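Side-chain contacts in enterotoxin type A (Staphylococcus aureus, PDB 1DYQ), which activates the host immune system as a superantigen by binding MHC class II and T-cell receptor molecules, and causes staphylococcal food poisoning: residues Ile30-Glu35 with Tyr163-Tyr168; Gly57-His62 with Asn66-Arg71; Ala93-Ala98 with Gln205-Leu210. The protein carries 3 engineered substitutions. One frame throughout, in Å; residues are numbered along the deposited sequence. Where two conformers were deposited one is given.

In the fold
Contact 3 joins the OB-fold part of the chain to the beta-grasp part, contact 1 sets helix 23-32 against helix 153-168, and contact 2 lies wholly within the OB fold. Their centres are about 23 Å (1 to 2), 17 Å (1 to 3) and 16 Å (2 to 3) apart. Along the chain, contact 2 is nested inside the loop closed by contact 1, and contacts 1 and 3 interleave, crossing between its N-terminal and C-terminal parts. Ile-30 of contact 1 packs on Leu-210 of contact 3, and NH1 of the engineered Arg-71 (contact 2) probably hydrogen-bonds Gln-96 O (contact 3). All three lie away from the zinc site (His-188, His-226, Asp-228) needed for MHC class II binding.

Contact 1 of 3, residues Ile30-Glu35 with Tyr163-Tyr168; sequences IYYYNE and YLQEKY
The ring of Tyr-32 carries Gln-165 on one face and Glu-166 at its rim. Gln-165 CG sits 3.4 Å above the ring plane, displaced toward the CG end, and makes a CH-pi contact 3.7 Å from the ring centroid. The two side chains cross at about a right angle, and it is the CG methylene that touches. The rim atom CD2 of Tyr-32 in turn lies over a face of Tyr-33, 3.6 Å from its plane.

At the far edge, Glu-166 OE1 lies in the plane of the Tyr-32 ring and accepts a hydrogen bond from Tyr-32 OH at 2.7 Å. The hydroxyl approaches on the syn side of the carboxylate, 32° out of its plane. With CG of Glu-166 anti to the backbone N (chi1 -171°) and a bend at chi2 (63°), the chain carries the carboxylate to the hydroxyl. The amide of Gln-165 is occupied elsewhere: its OE1 accepts from Tyr-171 N, and its NE2 has a weak bond to Asn-172 OD1.

Within segment 30-35, Asn-34 ND2 donates to Ile-30 O at 2.9 Å, tying the loop back to helix 23-32, while Tyr-32 O accepts from Arg-162 NH1 on helix 153-168. The contact thus packs the end of helix 23-32 against helix 153-168. One tyrosine uses both its face and its hydroxyl: the face receives an apolar methylene, and the phenol donates to a carboxylate on the next residue of the helix, an interaction that would be expected to favour the ionised form of Glu-166.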
loop_
_atom_site.group_PDB
_atom_site.type_symbol
_atom_site.label_atom_id
_atom_site.label_comp_id
_atom_site.label_asym_id
_atom_site.label_seq_id
_atom_site.Cartn_x
_atom_site.Cartn_y
_atom_site.Cartn_z
ATOM N N ILE A 30 8.098 -2.693 -5.842
ATOM C CA ILE A 30 6.688 -2.666 -5.402
ATOM C C ILE A 30 6.246 -1.306 -4.969
ATOM O O ILE A 30 5.072 -0.947 -5.062
ATOM C CB ILE A 30 6.411 -3.755 -4.370
ATOM C CG1 ILE A 30 4.942 -4.168 -4.303
ATOM C CG2 ILE A 30 6.864 -3.326 -2.978
ATOM C CD1 ILE A 30 4.045 -3.683 -5.373
ATOM N N TYR A 31 7.200 -0.406 -4.551
ATOM C CA TYR A 31 6.789 0.956 -4.199
ATOM C C TYR A 31 7.174 2.003 -5.183
ATOM O O TYR A 31 6.790 3.204 -4.994
ATOM C CB TYR A 31 7.400 1.305 -2.792
ATOM C CG TYR A 31 6.686 0.536 -1.716
ATOM C CD1 TYR A 31 5.341 0.861 -1.422
ATOM C CD2 TYR A 31 7.267 -0.464 -0.970
ATOM C CE1 TYR A 31 4.656 0.166 -0.449
ATOM C CE2 TYR A 31 6.598 -1.152 0.002
ATOM C CZ TYR A 31 5.262 -0.854 0.262
ATOM O OH TYR A 31 4.582 -1.500 1.243
ATOM N N TYR A 32 7.868 1.724 -6.281
ATOM C CA TYR A 32 8.294 2.736 -7.222
ATOM C C TYR A 32 8.174 2.332 -8.694
ATOM O O TYR A 32 8.047 3.210 -9.525
ATOM C CB TYR A 32 9.756 3.102 -6.890
ATOM C CG TYR A 32 10.304 4.328 -7.565
ATOM C CD1 TYR A 32 9.805 5.589 -7.278
ATOM C CD2 TYR A 32 11.377 4.208 -8.447
ATOM C CE1 TYR A 32 10.344 6.719 -7.894
ATOM C CE2 TYR A 32 11.912 5.334 -9.064
ATOM C CZ TYR A 32 11.376 6.563 -8.790
ATOM O OH TYR A 32 11.918 7.676 -9.411
ATOM N N TYR A 33 8.122 1.023 -8.959
ATOM C CA TYR A 33 7.964 0.584 -10.371
ATOM C C TYR A 33 6.720 -0.322 -10.469
ATOM O O TYR A 33 6.651 -1.196 -11.343
ATOM C CB TYR A 33 9.179 -0.195 -10.820
ATOM C CG TYR A 33 10.492 0.562 -10.854
ATOM C CD1 TYR A 33 10.634 1.724 -11.572
ATOM C CD2 TYR A 33 11.584 0.053 -10.155
ATOM C CE1 TYR A 33 11.853 2.403 -11.601
ATOM C CE2 TYR A 33 12.817 0.704 -10.208
ATOM C CZ TYR A 33 12.917 1.868 -10.909
ATOM O OH TYR A 33 14.154 2.507 -10.976
ATOM N N ASN A 34 5.730 -0.047 -9.669
ATOM C CA ASN A 34 4.535 -0.887 -9.582
ATOM C C ASN A 34 3.498 -0.561 -10.660
ATOM O O ASN A 34 3.627 0.315 -11.483
ATOM C CB ASN A 34 3.918 -0.792 -8.198
ATOM C CG ASN A 34 3.432 0.577 -7.799
ATOM O OD1 ASN A 34 3.042 1.399 -8.621
ATOM N ND2 ASN A 34 3.378 0.860 -6.483
ATOM N N GLU A 35 2.462 -1.429 -10.668
ATOM C CA GLU A 35 1.307 -1.243 -11.552
ATOM C C GLU A 35 0.067 -1.221 -10.648
ATOM O O GLU A 35 -0.069 -2.129 -9.794
ATOM C CB GLU A 35 1.157 -2.442 -12.519
ATOM C CG GLU A 35 2.363 -2.624 -13.446
ATOM C CD GLU A 35 2.065 -3.654 -14.547
ATOM O OE1 GLU A 35 1.861 -4.825 -14.237
ATOM O OE2 GLU A 35 2.072 -3.234 -15.727
ATOM N N TYR A 163 7.060 8.678 -2.714
ATOM C CA TYR A 163 7.794 9.948 -2.450
ATOM C C TYR A 163 9.076 9.657 -1.698
ATOM O O TYR A 163 10.119 10.291 -2.041
ATOM C CB TYR A 163 6.876 10.869 -1.631
ATOM C CG TYR A 163 7.619 12.114 -1.120
ATOM C CD1 TYR A 163 7.916 13.148 -1.968
ATOM C CD2 TYR A 163 8.008 12.148 0.209
ATOM C CE1 TYR A 163 8.603 14.271 -1.490
ATOM C CE2 TYR A 163 8.724 13.263 0.682
ATOM C CZ TYR A 163 8.988 14.290 -0.173
ATOM O OH TYR A 163 9.662 15.412 0.311
ATOM N N LEU A 164 9.098 8.749 -0.749
ATOM C CA LEU A 164 10.337 8.446 -0.021
ATOM C C LEU A 164 11.388 7.910 -0.968
ATOM O O LEU A 164 12.578 8.181 -0.803
ATOM C CB LEU A 164 10.120 7.528 1.151
ATOM C CG LEU A 164 9.154 8.020 2.243
ATOM C CD1 LEU A 164 8.992 7.004 3.342
ATOM C CD2 LEU A 164 9.659 9.376 2.797
ATOM N N GLN A 165 10.980 7.086 -1.936
ATOM C CA GLN A 165 11.970 6.614 -2.926
ATOM C C GLN A 165 12.483 7.763 -3.757
ATOM O O GLN A 165 13.713 7.887 -3.967
ATOM C CB GLN A 165 11.278 5.539 -3.827
ATOM C CG GLN A 165 12.281 4.953 -4.835
ATOM C CD GLN A 165 13.411 4.219 -4.137
ATOM O OE1 GLN A 165 13.270 3.518 -3.161
ATOM N NE2 GLN A 165 14.619 4.431 -4.701
ATOM N N GLU A 166 11.645 8.624 -4.266
ATOM C CA GLU A 166 12.000 9.715 -5.131
ATOM C C GLU A 166 12.901 10.741 -4.423
ATOM O O GLU A 166 13.895 11.173 -5.007
ATOM C CB GLU A 166 10.738 10.459 -5.620
ATOM C CG GLU A 166 11.094 11.478 -6.719
ATOM C CD GLU A 166 11.655 10.743 -7.936
ATOM O OE1 GLU A 166 10.889 9.974 -8.544
ATOM O OE2 GLU A 166 12.855 10.900 -8.227
ATOM N N LYS A 167 12.536 11.074 -3.202
ATOM C CA LYS A 167 13.261 12.139 -2.478
ATOM C C LYS A 167 14.451 11.617 -1.734
ATOM O O LYS A 167 15.521 12.309 -1.745
ATOM C CB LYS A 167 12.283 12.866 -1.555
ATOM C CG LYS A 167 12.920 13.926 -0.660
ATOM C CD LYS A 167 13.247 15.175 -1.464
ATOM C CE LYS A 167 13.581 16.340 -0.530
ATOM N NZ LYS A 167 13.582 17.626 -1.303
ATOM N N TYR A 168 14.389 10.492 -1.066
ATOM C CA TYR A 168 15.450 9.957 -0.254
ATOM C C TYR A 168 16.082 8.680 -0.769
ATOM O O TYR A 168 17.015 8.166 -0.114
ATOM C CB TYR A 168 14.939 9.693 1.190
ATOM C CG TYR A 168 14.409 10.954 1.836
ATOM C CD1 TYR A 168 15.308 11.850 2.414
ATOM C CD2 TYR A 168 13.065 11.301 1.791
ATOM C CE1 TYR A 168 14.847 13.033 2.977
ATOM C CE2 TYR A 168 12.609 12.481 2.332
ATOM C CZ TYR A 168 13.516 13.345 2.925
ATOM O OH TYR A 168 13.063 14.528 3.463
#

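Contact 2 of 3, residues Gly57-His62 with Asn66-Arg71; sequences GFFTDH and NDLLVR. Engineered in segment 66-71: Arg-71 (natural residue Asp).
Leu-68 meets Phe-58 and Phe-59 through apolar packing. The Leu-68 and Phe-58 side chains run side by side in the same direction, and Leu-68 CD2 stands almost exactly over the Phe-58 ring, 3.8 Å from its centroid and 6° off the ring normal, a CH-pi contact. Having CG anti to the backbone N in both residues (chi1 -179° in Phe-58, 174° in Leu-68) keeps the pair aligned. Leu-68 CB also touches Phe-59 CE2 at 3.9 Å. Between the two phenylalanines, the CD2 rim of Phe-58 lies over the centre of the Phe-59 ring. The edge of that second ring faces the backbone of the strand, with Phe-59 CE2 3.5 Å from Asp-67 O.

Hydrogen bonds hold the backbone of the loop. Gly-57 N donates to Asp-67 OD1 at 2.8 Å, almost straight, from above the carboxylate plane. Phe-59 N donates to Asn-66 O at 3.1 Å, again nearly straight but from above the carbonyl plane. A water molecule completes the polar set by donating to both Phe-59 O, at 2.7 Å, and Asn-66 OD1, at 3.2 Å.

Loop 57-62 forms part of the connection between strand 52-55 and its antiparallel neighbour 67-71 in the five-stranded sheet of the OB fold. Leu-68 pairs through its backbone with Phe-55, while Asp-67 pairs with Ala-106 of strand 105-114 on the parallel side. Phe-58 and Leu-68 both reach Ala-37 of strand 36-39, and Phe-59 meets the ring of Tyr-92 beyond strand 86-91.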
loop_
_atom_site.group_PDB
_atom_site.type_symbol
_atom_site.label_atom_id
_atom_site.label_comp_id
_atom_site.label_asym_id
_atom_site.label_seq_id
_atom_site.Cartn_x
_atom_site.Cartn_y
_atom_site.Cartn_z
ATOM N N GLY A 57 -12.241 -9.634 -16.831
ATOM C CA GLY A 57 -12.085 -8.635 -17.891
ATOM C C GLY A 57 -11.823 -7.243 -17.389
ATOM O O GLY A 57 -12.095 -6.238 -18.046
ATOM N N PHE A 58 -11.215 -7.140 -16.185
ATOM C CA PHE A 58 -10.879 -5.823 -15.641
ATOM C C PHE A 58 -9.907 -5.073 -16.524
ATOM O O PHE A 58 -9.946 -3.816 -16.583
ATOM C CB PHE A 58 -10.243 -6.090 -14.248
ATOM C CG PHE A 58 -9.854 -4.805 -13.550
ATOM C CD1 PHE A 58 -10.806 -4.097 -12.846
ATOM C CD2 PHE A 58 -8.570 -4.311 -13.650
ATOM C CE1 PHE A 58 -10.483 -2.904 -12.219
ATOM C CE2 PHE A 58 -8.243 -3.104 -13.027
ATOM C CZ PHE A 58 -9.206 -2.405 -12.329
ATOM N N PHE A 59 -8.960 -5.769 -17.139
ATOM C CA PHE A 59 -7.936 -5.143 -17.958
ATOM C C PHE A 59 -8.297 -5.255 -19.452
ATOM O O PHE A 59 -8.521 -6.368 -19.923
ATOM C CB PHE A 59 -6.587 -5.824 -17.745
ATOM C CG PHE A 59 -6.071 -5.742 -16.335
ATOM C CD1 PHE A 59 -5.503 -4.557 -15.897
ATOM C CD2 PHE A 59 -6.114 -6.822 -15.486
ATOM C CE1 PHE A 59 -5.034 -4.443 -14.592
ATOM C CE2 PHE A 59 -5.666 -6.716 -14.175
ATOM C CZ PHE A 59 -5.098 -5.526 -13.749
ATOM N N THR A 60 -8.284 -4.129 -20.138
ATOM C CA THR A 60 -8.587 -4.191 -21.587
ATOM C C THR A 60 -7.348 -3.969 -22.413
ATOM O O THR A 60 -7.348 -4.259 -23.627
ATOM C CB THR A 60 -9.664 -3.160 -21.965
ATOM O OG1 THR A 60 -9.233 -1.854 -21.573
ATOM C CG2 THR A 60 -10.982 -3.491 -21.285
ATOM N N ASP A 61 -6.281 -3.431 -21.830
ATOM C CA ASP A 61 -5.087 -3.129 -22.628
ATOM C C ASP A 61 -3.801 -3.469 -21.930
ATOM O O ASP A 61 -2.756 -2.876 -22.180
ATOM N N HIS A 62 -3.845 -4.511 -21.081
ATOM C CA HIS A 62 -2.628 -4.942 -20.391
ATOM C C HIS A 62 -1.891 -5.989 -21.204
ATOM O O HIS A 62 -2.544 -6.872 -21.787
ATOM C CB HIS A 62 -2.999 -5.487 -18.992
ATOM C CG HIS A 62 -1.748 -5.619 -18.159
ATOM N ND1 HIS A 62 -0.869 -6.647 -18.272
ATOM C CD2 HIS A 62 -1.250 -4.768 -17.219
ATOM C CE1 HIS A 62 0.141 -6.471 -17.421
ATOM N NE2 HIS A 62 -0.079 -5.333 -16.775
ATOM N N ASN A 66 -5.825 -10.235 -18.054
ATOM C CA ASN A 66 -7.194 -9.951 -18.429
ATOM C C ASN A 66 -8.054 -9.716 -17.189
ATOM O O ASN A 66 -8.919 -8.854 -17.221
ATOM C CB ASN A 66 -7.777 -11.154 -19.219
ATOM C CG ASN A 66 -7.159 -11.254 -20.596
ATOM O OD1 ASN A 66 -6.947 -10.263 -21.278
ATOM N ND2 ASN A 66 -6.826 -12.486 -20.993
ATOM N N ASP A 67 -7.811 -10.467 -16.130
ATOM C CA ASP A 67 -8.624 -10.426 -14.927
ATOM C C ASP A 67 -7.817 -9.910 -13.714
ATOM O O ASP A 67 -6.613 -10.090 -13.672
ATOM C CB ASP A 67 -9.102 -11.846 -14.578
ATOM C CG ASP A 67 -9.973 -12.476 -15.648
ATOM O OD1 ASP A 67 -10.469 -11.779 -16.546
ATOM O OD2 ASP A 67 -10.169 -13.717 -15.572
ATOM N N LEU A 68 -8.554 -9.321 -12.781
ATOM C CA LEU A 68 -7.955 -8.892 -11.506
ATOM C C LEU A 68 -8.599 -9.630 -10.345
ATOM O O LEU A 68 -9.843 -9.596 -10.179
ATOM C CB LEU A 68 -8.182 -7.372 -11.328
ATOM C CG LEU A 68 -7.730 -6.815 -9.952
ATOM C CD1 LEU A 68 -6.209 -6.864 -9.852
ATOM C CD2 LEU A 68 -8.204 -5.355 -9.813
ATOM N N LEU A 69 -7.824 -10.328 -9.551
ATOM C CA LEU A 69 -8.262 -11.036 -8.396
ATOM C C LEU A 69 -7.892 -10.286 -7.108
ATOM O O LEU A 69 -6.676 -10.093 -6.923
ATOM C CB LEU A 69 -7.667 -12.454 -8.351
ATOM C CG LEU A 69 -8.131 -13.314 -7.201
ATOM C CD1 LEU A 69 -9.629 -13.627 -7.297
ATOM C CD2 LEU A 69 -7.332 -14.603 -7.072
ATOM N N VAL A 70 -8.850 -9.891 -6.330
ATOM C CA VAL A 70 -8.560 -9.195 -5.053
ATOM C C VAL A 70 -8.596 -10.200 -3.948
ATOM O O VAL A 70 -9.580 -10.978 -3.804
ATOM C CB VAL A 70 -9.538 -8.050 -4.795
ATOM C CG1 VAL A 70 -9.158 -7.333 -3.486
ATOM C CG2 VAL A 70 -9.550 -7.071 -5.951
ATOM N N ARG A 71 -7.573 -10.278 -3.110
ATOM C CA ARG A 71 -7.418 -11.231 -2.054
ATOM C C ARG A 71 -7.580 -10.586 -0.658
ATOM O O ARG A 71 -7.048 -9.469 -0.497
ATOM C CB ARG A 71 -6.033 -11.909 -2.096
ATOM C CG ARG A 71 -5.705 -12.562 -3.430
ATOM C CD ARG A 71 -4.306 -13.233 -3.429
ATOM N NE ARG A 71 -4.238 -14.259 -2.414
ATOM C CZ ARG A 71 -3.157 -14.895 -1.991
ATOM N NH1 ARG A 71 -1.971 -14.641 -2.500
ATOM N NH2 ARG A 71 -3.282 -15.801 -1.001
HETATM O O HOH W 1 -9.628 -8.572 -21.139
#

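Contact 3 of 3, residues Ala93-Ala98 with Gln205-Leu210; sequences AGYQCA and QYSNTL. Engineered in segment 93-98: Ala-93 (natural residue Tyr). With SO4 (sulfate ion), chain C.
Tyr-95 and Ser-207 meet where the 3-10 turn 94-96, just before Cys-97 of the Cys-97–Cys-107 disulfide in the OB-fold region, packs against a loop of the beta-grasp region. The Tyr-95 ring turns its edge to this second loop: Ser-207 O lies near the ring plane, 3.5 Å from CE1. One face of the ring covers CB of the engineered Ala-93, 3.4 Å from the plane and under its centre. This folding back follows from chi1 of 64°, which sets CG between the backbone N and the carbonyl carbon.

Asn-208 turns its CA and CB to the carbonyl oxygen of Tyr-95, and its amide leads away. Tyr-95 O lies 3.0 Å from Asn-208 CB and also receives a CA-H...O contact from the same residue. Within the 3-10 turn, Tyr-95 N donates a bent hydrogen bond to O3 of a sulfate ion, probably from the crystallisation liquor, at 2.9 Å; Tyr-65 OH is also bonded to this ion.

The amide of Gln-96 gives NE2 to Cys-107 O and Ala-91 O inside the OB fold. On its other side, a water donates to Gln-96 OE1 and to Ser-207 O, each at 2.8 Å. A second water bridges the two segments, donating to Cys-97 O at 2.9 Å and accepting from Asn-208 ND2 at 3.1 Å.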
loop_
_atom_site.group_PDB
_atom_site.type_symbol
_atom_site.label_atom_id
_atom_site.label_comp_id
_atom_site.label_asym_id
_atom_site.label_seq_id
_atom_site.Cartn_x
_atom_site.Cartn_y
_atom_site.Cartn_z
ATOM N N ALA A 93 -0.157 -7.652 -9.285
ATOM C CA ALA A 93 0.873 -8.358 -10.084
ATOM C C ALA A 93 0.497 -9.852 -10.079
ATOM O O ALA A 93 -0.042 -10.347 -9.132
ATOM C CB ALA A 93 2.243 -8.239 -9.386
ATOM N N GLY A 94 0.923 -10.539 -11.166
ATOM C CA GLY A 94 0.735 -11.983 -11.188
ATOM C C GLY A 94 1.507 -12.666 -10.061
ATOM O O GLY A 94 1.110 -13.672 -9.538
ATOM N N TYR A 95 2.676 -12.061 -9.695
ATOM C CA TYR A 95 3.518 -12.642 -8.675
ATOM C C TYR A 95 2.898 -12.577 -7.294
ATOM O O TYR A 95 3.371 -13.285 -6.372
ATOM C CB TYR A 95 4.949 -12.104 -8.700
ATOM C CG TYR A 95 5.136 -10.641 -8.416
ATOM C CD1 TYR A 95 4.979 -10.160 -7.108
ATOM C CD2 TYR A 95 5.464 -9.746 -9.407
ATOM C CE1 TYR A 95 5.127 -8.807 -6.848
ATOM C CE2 TYR A 95 5.635 -8.385 -9.157
ATOM C CZ TYR A 95 5.448 -7.945 -7.850
ATOM O OH TYR A 95 5.595 -6.607 -7.578
ATOM N N GLN A 96 1.740 -11.946 -7.140
ATOM C CA GLN A 96 1.044 -11.868 -5.884
ATOM C C GLN A 96 -0.040 -12.921 -5.707
ATOM O O GLN A 96 -0.676 -13.013 -4.683
ATOM C CB GLN A 96 0.459 -10.456 -5.639
ATOM C CG GLN A 96 1.607 -9.464 -5.402
ATOM C CD GLN A 96 1.180 -8.053 -5.172
ATOM O OE1 GLN A 96 1.963 -7.281 -4.530
ATOM N NE2 GLN A 96 0.041 -7.607 -5.647
ATOM N N CYS A 97 -0.201 -13.748 -6.748
ATOM C CA CYS A 97 -1.201 -14.792 -6.713
ATOM C C CYS A 97 -0.701 -16.065 -6.034
ATOM O O CYS A 97 0.498 -16.369 -6.082
ATOM C CB CYS A 97 -1.658 -15.124 -8.146
ATOM S SG CYS A 97 -2.367 -13.713 -9.050
ATOM N N ALA A 98 -1.614 -16.778 -5.410
ATOM C CA ALA A 98 -1.337 -18.106 -4.862
ATOM C C ALA A 98 -1.378 -19.136 -5.992
ATOM O O ALA A 98 -1.908 -18.843 -7.067
ATOM C CB ALA A 98 -2.343 -18.488 -3.784
ATOM N N GLN A 205 12.791 -10.321 0.285
ATOM C CA GLN A 205 13.247 -11.323 -0.672
ATOM C C GLN A 205 12.090 -12.173 -1.196
ATOM O O GLN A 205 12.266 -12.843 -2.211
ATOM C CB GLN A 205 14.330 -12.202 -0.075
ATOM C CG GLN A 205 13.902 -13.191 0.986
ATOM C CD GLN A 205 13.939 -12.657 2.392
ATOM O OE1 GLN A 205 13.663 -11.494 2.656
ATOM N NE2 GLN A 205 14.310 -13.523 3.348
ATOM N N TYR A 206 10.944 -12.096 -0.565
ATOM C CA TYR A 206 9.735 -12.784 -1.055
ATOM C C TYR A 206 8.791 -11.747 -1.637
ATOM O O TYR A 206 7.938 -11.213 -0.925
ATOM C CB TYR A 206 9.070 -13.518 0.116
ATOM C CG TYR A 206 9.974 -14.530 0.773
ATOM C CD1 TYR A 206 10.495 -15.591 0.016
ATOM C CD2 TYR A 206 10.344 -14.413 2.098
ATOM C CE1 TYR A 206 11.325 -16.528 0.615
ATOM C CE2 TYR A 206 11.171 -15.352 2.694
ATOM C CZ TYR A 206 11.647 -16.396 1.939
ATOM O OH TYR A 206 12.481 -17.331 2.528
ATOM N N SER A 207 8.900 -11.513 -2.960
ATOM C CA SER A 207 8.092 -10.435 -3.560
ATOM C C SER A 207 6.625 -10.798 -3.621
ATOM O O SER A 207 5.749 -9.938 -3.580
ATOM C CB SER A 207 8.575 -10.096 -4.943
ATOM O OG SER A 207 8.433 -11.250 -5.808
ATOM N N ASN A 208 6.357 -12.073 -3.517
ATOM C CA ASN A 208 4.924 -12.472 -3.520
ATOM C C ASN A 208 4.192 -12.073 -2.290
ATOM O O ASN A 208 2.925 -12.039 -2.355
ATOM C CB ASN A 208 4.891 -13.916 -3.858
ATOM C CG ASN A 208 5.595 -14.779 -2.848
ATOM O OD1 ASN A 208 6.760 -14.579 -2.481
ATOM N ND2 ASN A 208 4.870 -15.772 -2.354
ATOM N N THR A 209 4.763 -11.934 -1.118
ATOM C CA THR A 209 4.090 -11.611 0.132
ATOM C C THR A 209 4.462 -10.237 0.623
ATOM O O THR A 209 3.979 -9.786 1.688
ATOM C CB THR A 209 4.400 -12.663 1.200
ATOM O OG1 THR A 209 5.823 -12.883 1.287
ATOM C CG2 THR A 209 3.731 -14.012 0.815
ATOM N N LEU A 210 5.263 -9.495 -0.133
ATOM C CA LEU A 210 5.649 -8.145 0.349
ATOM C C LEU A 210 4.457 -7.312 0.738
ATOM O O LEU A 210 4.489 -6.586 1.781
ATOM C CB LEU A 210 6.523 -7.468 -0.669
ATOM C CG LEU A 210 8.008 -7.328 -0.390
ATOM C CD1 LEU A 210 8.650 -6.430 -1.442
ATOM C CD2 LEU A 210 8.258 -6.798 1.012
HETATM S S SO4 C . 4.113 -11.734 -13.277
HETATM O O1 SO4 C . 5.377 -11.335 -13.888
HETATM O O2 SO4 C . 2.907 -11.522 -14.133
HETATM O O3 SO4 C . 3.873 -10.865 -12.004
HETATM O O4 SO4 C . 4.178 -13.146 -12.745
HETATM O O HOH W 2 3.540 -8.521 -2.604
HETATM O O HOH W 3 2.119 -16.206 -3.669
#